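Local coordinates for acyl-CoA thioesterase II (Mycobacterium avium subsp. paratuberculosis, PDB 4R9Z) that probably hydrolyses fatty acyl-CoA thioesters, as a TesB-type thioesterase built on the double hot-dog fold, at the interface of chains A and B. Numbering follows the deposited sequence. Chains: chain A/B, Uncharacterized protein.

Contact 1: the interface of chains A and B. Residues chain A 221, 251, 268, 270; chain B 61, 63, 225, 266.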
# COMPACT_ATOMS: atom_id res chain seq x y z
N ASP A 221 -3.97 4.82 6.82
CA ASP A 221 -4.15 4.34 5.45
C ASP A 221 -4.55 2.88 5.40
O ASP A 221 -4.37 2.14 6.36
CB ASP A 221 -2.89 4.57 4.59
CG ASP A 221 -1.64 3.89 5.15
OD1 ASP A 221 -1.69 2.67 5.42
OD2 ASP A 221 -0.60 4.57 5.28
N LEU A 251 1.66 -0.79 12.25
CA LEU A 251 1.26 -1.51 11.06
C LEU A 251 0.39 -2.70 11.42
O LEU A 251 0.61 -3.36 12.43
CB LEU A 251 2.48 -1.99 10.30
CG LEU A 251 3.04 -1.05 9.24
CD1 LEU A 251 4.16 -1.74 8.50
CD2 LEU A 251 1.93 -0.64 8.29
N LYS A 268 -2.87 -4.45 4.11
CA LYS A 268 -1.98 -3.78 5.04
C LYS A 268 -2.63 -2.48 5.48
O LYS A 268 -3.30 -1.81 4.70
CB LYS A 268 -0.61 -3.51 4.41
CG LYS A 268 0.46 -3.22 5.44
CD LYS A 268 1.76 -3.92 5.09
CE LYS A 268 1.64 -5.42 5.27
NZ LYS A 268 2.96 -6.08 5.09
N GLU A 270 -2.10 1.06 8.21
CA GLU A 270 -1.31 1.86 9.13
C GLU A 270 -2.26 2.69 9.97
O GLU A 270 -3.18 3.31 9.44
CB GLU A 270 -0.34 2.74 8.36
CG GLU A 270 0.63 3.53 9.21
CD GLU A 270 1.57 4.36 8.36
OE1 GLU A 270 1.09 4.98 7.38
OE2 GLU A 270 2.78 4.36 8.66
N SER B 61 5.00 6.92 5.21
CA SER B 61 4.47 5.98 4.22
C SER B 61 4.27 6.63 2.86
O SER B 61 4.15 7.85 2.76
CB SER B 61 3.16 5.35 4.70
OG SER B 61 2.13 6.31 4.86
N HIS B 63 2.50 5.53 -1.26
CA HIS B 63 1.88 4.57 -2.16
C HIS B 63 1.99 5.09 -3.58
O HIS B 63 1.54 6.19 -3.88
CB HIS B 63 0.42 4.36 -1.77
CG HIS B 63 0.25 3.90 -0.35
ND1 HIS B 63 0.29 2.57 0.01
CD2 HIS B 63 0.06 4.60 0.79
CE1 HIS B 63 0.12 2.47 1.31
NE2 HIS B 63 -0.03 3.68 1.81
N TRP B 225 6.13 1.48 4.07
CA TRP B 225 5.85 2.04 5.38
C TRP B 225 7.15 2.15 6.17
O TRP B 225 7.83 1.15 6.41
CB TRP B 225 4.83 1.18 6.13
CG TRP B 225 3.52 1.05 5.42
CD1 TRP B 225 2.40 1.81 5.62
CD2 TRP B 225 3.19 0.13 4.38
NE1 TRP B 225 1.40 1.40 4.77
CE2 TRP B 225 1.86 0.37 4.00
CE3 TRP B 225 3.90 -0.89 3.73
CZ2 TRP B 225 1.22 -0.36 3.01
CZ3 TRP B 225 3.26 -1.61 2.74
CH2 TRP B 225 1.93 -1.34 2.39
N THR B 266 8.71 -1.48 5.88
CA THR B 266 7.94 -2.62 5.39
C THR B 266 7.47 -2.27 3.99
O THR B 266 7.13 -1.12 3.72
CB THR B 266 6.72 -2.93 6.29
OG1 THR B 266 7.15 -3.06 7.65
CG2 THR B 266 6.05 -4.21 5.85

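Contact 2: the interface of chains A and B. Residues chain A 244-245; chain B 122-124, 227, 263, 266.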
# COMPACT_ATOMS: atom_id res chain seq x y z
N SER A 244 4.53 -4.57 13.36
CA SER A 244 5.39 -3.48 13.82
C SER A 244 4.62 -2.26 14.31
O SER A 244 3.48 -2.03 13.93
CB SER A 244 6.35 -3.08 12.71
OG SER A 244 5.66 -2.84 11.50
N SER A 245 5.27 -1.50 15.19
CA SER A 245 4.77 -0.22 15.65
C SER A 245 5.95 0.72 15.85
O SER A 245 6.85 0.42 16.63
CB SER A 245 3.98 -0.37 16.96
OG SER A 245 3.49 0.87 17.42
N TYR B 122 7.65 -2.12 18.69
CA TYR B 122 7.97 -3.51 18.43
C TYR B 122 8.16 -3.70 16.93
O TYR B 122 7.75 -2.86 16.14
CB TYR B 122 6.89 -4.44 18.97
CG TYR B 122 5.47 -4.12 18.54
CD1 TYR B 122 4.97 -4.53 17.31
CD2 TYR B 122 4.62 -3.43 19.39
CE1 TYR B 122 3.67 -4.24 16.94
CE2 TYR B 122 3.33 -3.13 19.03
CZ TYR B 122 2.86 -3.54 17.80
OH TYR B 122 1.57 -3.25 17.44
N GLN B 123 8.82 -4.79 16.56
CA GLN B 123 9.13 -5.04 15.16
C GLN B 123 9.29 -6.54 14.94
O GLN B 123 9.46 -7.29 15.91
CB GLN B 123 10.39 -4.30 14.75
CG GLN B 123 11.61 -4.64 15.59
CD GLN B 123 12.89 -4.06 15.02
OE1 GLN B 123 13.22 -2.90 15.25
NE2 GLN B 123 13.62 -4.88 14.27
N PRO B 124 9.23 -6.99 13.68
CA PRO B 124 9.67 -8.37 13.48
C PRO B 124 11.16 -8.47 13.77
O PRO B 124 11.91 -7.54 13.47
CB PRO B 124 9.37 -8.64 12.00
CG PRO B 124 9.20 -7.29 11.38
CD PRO B 124 8.68 -6.39 12.45
N HIS B 227 9.68 2.84 9.30
CA HIS B 227 9.67 2.51 10.69
C HIS B 227 10.71 3.29 11.44
O HIS B 227 10.41 4.10 12.28
CB HIS B 227 9.91 1.03 10.84
CG HIS B 227 9.77 0.52 12.23
ND1 HIS B 227 10.83 0.38 13.08
CD2 HIS B 227 8.69 0.09 12.91
CE1 HIS B 227 10.41 -0.09 14.23
NE2 HIS B 227 9.12 -0.28 14.15
N LEU B 263 14.25 -2.34 12.42
CA LEU B 263 13.43 -2.32 11.22
C LEU B 263 13.45 -0.93 10.58
O LEU B 263 13.28 0.08 11.25
CB LEU B 263 11.99 -2.74 11.54
CG LEU B 263 10.99 -2.73 10.39
CD1 LEU B 263 11.32 -3.81 9.37
CD2 LEU B 263 9.58 -2.92 10.93
N THR B 266 8.71 -1.48 5.88
CA THR B 266 7.94 -2.62 5.39
C THR B 266 7.47 -2.27 3.99
O THR B 266 7.13 -1.12 3.72
CB THR B 266 6.72 -2.93 6.29
OG1 THR B 266 7.15 -3.06 7.65
CG2 THR B 266 6.05 -4.21 5.85

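Contact 1: the interface of chains A and B
B:Trp225 meets A:Leu251, A:Lys268, A:Glu270 and A:Asp221 across a junction of extended backbones, with strands 218-226, 249-258 and 263-272 of chain A facing strands 61-66, 218-226 and 263-272 of chain B. The indole buries most surface here. A:Lys268 lays its aliphatic chain over the six-membered ring, CD 3.8 Å from the ring centre; the bend at chi2 (138°) sets CD over the ring, and that at chi3 (-69°) turns the rest of the chain, NZ included, toward the CG2 methyl of B:Thr266. On the same face, A:Leu251 crosses the indole at about a right angle and puts CD2 above the five-membered ring, 3.8 Å from its centre. Its other methyl, CD1, meets B:Thr266 tip to tip, 3.6 Å from CB. The carboxylate of A:Glu270 stands at the indole rim, nearly perpendicular to the ring. Its chain runs extended to present OE1, through the syn lone pair, to the hydroxyl OG of B:Ser61 at 3.0 Å. The same OG lies 3.3 Å from A:Asp221 OD2, nearly along the C-O axis; having one hydrogen, it must share it between the two carboxylates or alternate. Indole NE1 makes a weak bond to A:Asp221 OD1 at 3.4 Å. B:His63 turns its ring edge to the same carboxylate. Since A:Asp221 lies in the DHS-x-WF stretch that carries the catalytic aspartate in TesB enzymes, this patch may shape the active site as well as join the two chains.

Contact 2: the interface of chains A and B
A:Ser244 and A:Ser245, near the end of strand 236-246, are clasped by B:Tyr122 on one flank and by B:His227 and B:Leu263 on the other. A:Ser244 buries the most surface, followed by A:Ser245 and B:Tyr122. The backbones form an antiparallel bridge: A:Ser245 N donates to B:Tyr122 O at 3.0 Å in a nearly straight bond (168° at H), and the return bond, from B:Tyr122 N to A:Ser245 O, is weak at 3.4 Å. B:His227 NE2 reaches the same A:Ser245 carbonyl oxygen, also weakly.

The B:Tyr122 side chain folds back over this bridge. With chi1 at 52°, CG sits between its own backbone N and carbonyl carbon, and the phenol ring lies against the serine pair. A:Ser245 CB stands above one ring face, 3.7 Å from the centre and displaced toward the rim on the CZ and CE2 side. The CE1 edge runs beside the A:Ser244 backbone, with CE1 3.6 Å from CA. A:Ser245 holds OG anti to N (chi1 180°), which leaves the methylene as the part that packs on the ring.

A:Ser244 points the other way. Its CB packs 3.7 Å from the CD2 methyl of B:Leu263, with B:His227 CD2 and B:Pro124 CD a little farther off. Within chain B these groups brace one another. B:Leu263 O accepts from B:His227 ND1 at 3.1 Å, the donor lying above the carbonyl plane, and B:Leu263 CD2 lies over one imidazole face, toward its rim. As a second shell, the side-chain amide of B:Gln123 accepts from B:Leu263 N at 3.1 Å through OE1 and donates to B:Pro124 O through NE2, tying the loop to the strand.

In the fold, the edge of a hot-dog strand from chain A thus pairs with the short strand 121-122 of chain B, beside the start of strand 263-272.

Contact 1 and contact 2 are neighbouring patches of one two-fold interface, the centres of their C-alpha atoms about 11 Å apart. B:Thr266 belongs to both, and strand 263-272 of chain B runs from one to the other. Chain B strand 218-226 serves contact 1, and the residue just past its end serves contact 2. On the chain A side, strand 236-246 serves contact 2, while the next strand, 249-258, joins 218-226 and 263-272 in contact 1. With their twins, the two contacts join side-chain packing to backbone pairing, which suits a stable dimer, although the structure alone does not show that this assembly forms in solution.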